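Local coordinates for protein vaginolysin (PDB 5IMY) that probably binds cholesterol in host membranes and perforates them as a pore-forming toxin of the cholesterol-dependent cytolysin family, at residues Y255-A260 with A349-F354. Residues are numbered along the deposited sequence; the frame is centred on the assembly and turned at random.
Sequences YVSNVA and AYTTSF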
# COMPACT_ATOMS: atom_id res chain seq x y z
N TYR A 255 10.16 22.41 41.55
CA TYR A 255 9.71 21.77 42.77
C TYR A 255 8.59 20.79 42.47
O TYR A 255 7.78 21.01 41.56
CB TYR A 255 9.23 22.80 43.81
CG TYR A 255 7.99 23.58 43.42
CD1 TYR A 255 6.74 23.21 43.88
CD2 TYR A 255 8.08 24.71 42.62
CE1 TYR A 255 5.61 23.92 43.54
CE2 TYR A 255 6.96 25.43 42.27
CZ TYR A 255 5.72 25.04 42.73
OH TYR A 255 4.61 25.76 42.39
N VAL A 256 8.56 19.70 43.23
CA VAL A 256 7.53 18.69 43.10
C VAL A 256 6.20 19.28 43.57
O VAL A 256 5.94 19.36 44.77
CB VAL A 256 7.89 17.42 43.91
CG1 VAL A 256 6.83 16.34 43.71
CG2 VAL A 256 9.27 16.92 43.50
N SER A 257 5.37 19.70 42.62
CA SER A 257 4.11 20.35 42.98
C SER A 257 3.09 19.35 43.53
O SER A 257 2.26 19.71 44.37
CB SER A 257 3.53 21.10 41.78
OG SER A 257 4.06 20.61 40.57
N ASN A 258 3.14 18.10 43.07
CA ASN A 258 2.25 17.09 43.62
C ASN A 258 2.81 15.70 43.34
O ASN A 258 3.60 15.51 42.41
CB ASN A 258 0.83 17.21 43.04
CG ASN A 258 0.71 16.64 41.64
OD1 ASN A 258 0.67 15.42 41.45
ND2 ASN A 258 0.64 17.52 40.65
N VAL A 259 2.39 14.75 44.16
CA VAL A 259 2.75 13.34 44.01
C VAL A 259 1.48 12.52 44.07
O VAL A 259 0.67 12.68 45.00
CB VAL A 259 3.74 12.89 45.10
CG1 VAL A 259 3.96 11.38 45.05
CG2 VAL A 259 5.07 13.62 44.95
N ALA A 260 1.29 11.65 43.09
CA ALA A 260 0.13 10.78 43.04
C ALA A 260 0.43 9.48 43.77
O ALA A 260 1.52 8.92 43.65
CB ALA A 260 -0.27 10.50 41.59
N ALA A 349 3.62 8.37 40.91
CA ALA A 349 3.98 9.40 39.95
C ALA A 349 4.19 10.72 40.68
O ALA A 349 3.67 10.93 41.78
CB ALA A 349 2.91 9.56 38.87
N TYR A 350 4.95 11.61 40.05
CA TYR A 350 5.18 12.94 40.60
C TYR A 350 5.26 13.94 39.46
O TYR A 350 5.63 13.60 38.33
CB TYR A 350 6.46 13.00 41.45
CG TYR A 350 7.75 12.83 40.69
CD1 TYR A 350 8.55 13.93 40.39
CD2 TYR A 350 8.19 11.58 40.29
CE1 TYR A 350 9.75 13.78 39.70
CE2 TYR A 350 9.38 11.42 39.60
CZ TYR A 350 10.15 12.52 39.31
OH TYR A 350 11.34 12.37 38.63
N THR A 351 4.89 15.18 39.77
CA THR A 351 4.91 16.29 38.82
C THR A 351 5.81 17.38 39.37
O THR A 351 5.82 17.65 40.58
CB THR A 351 3.50 16.84 38.58
OG1 THR A 351 2.64 15.79 38.13
CG2 THR A 351 3.53 17.96 37.55
N THR A 352 6.58 18.02 38.49
CA THR A 352 7.43 19.14 38.85
C THR A 352 6.92 20.41 38.20
O THR A 352 6.38 20.39 37.09
CB THR A 352 8.89 18.90 38.44
OG1 THR A 352 8.99 18.91 37.01
CG2 THR A 352 9.40 17.57 38.98
N SER A 353 7.10 21.52 38.91
CA SER A 353 6.74 22.84 38.41
C SER A 353 7.94 23.77 38.58
O SER A 353 8.72 23.63 39.53
CB SER A 353 5.52 23.41 39.14
OG SER A 353 4.39 22.58 38.96
N PHE A 354 8.07 24.72 37.66
CA PHE A 354 9.18 25.66 37.73
C PHE A 354 8.99 26.64 38.88
O PHE A 354 7.89 27.14 39.12
CB PHE A 354 9.31 26.44 36.42
CG PHE A 354 9.86 25.62 35.28
CD1 PHE A 354 11.19 25.24 35.26
CD2 PHE A 354 9.05 25.25 34.22
CE1 PHE A 354 11.71 24.50 34.22
CE2 PHE A 354 9.56 24.50 33.17
CZ PHE A 354 10.89 24.13 33.17
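The carbonyl oxygen of Thr351 is approached by several groups of strand 255-260. Ser257 N reaches Thr351 O in a weak, bent hydrogen bond of 2.9 Å. The CA-H of Val256 points at the same oxygen, with Val256 CA 3.2 Å from Thr351 O. The antiparallel register slips by one residue between Val256 and Asn258. This is a classic beta bulge: Ser257 and Asn258 together lie opposite Thr351. Ser257 has a helix-like backbone (phi/psi -73°/-30°), which turns its side chain toward the other strand. There its hydroxyl meets another tip to tip in a short hydrogen bond, Ser257 OG lying 2.6 Å from Ser353 OG; either could be the donor.

Regular pairing resumes on both sides of the bulge. Tyr255 and Ser353 exchange two backbone bonds. Thr351 N hydrogen-bonds Asn258 O (3.0 Å), and Ala260 N bonds Ala349 O (2.8 Å). The Tyr255 ring, with CG between the backbone N and carbonyl carbon (chi1 66°), leans toward strand 347-354. Ser353 CB sits over one face of this ring in a CH-pi contact, 4.3 Å from the centroid. The Tyr255 hydroxyl is hydrogen-bonded to Asn358. On the opposite sheet face, Val259 CG2 lies 3.8 Å from Tyr350 CB, and Val256 CG1 touches the same carbon.

The pair belongs to the large antiparallel sheet of the cytolysin fold. Strand 253-261 lies between strands 347-354 and 208-223, and strand 347-354 also pairs with the short strand 79-80.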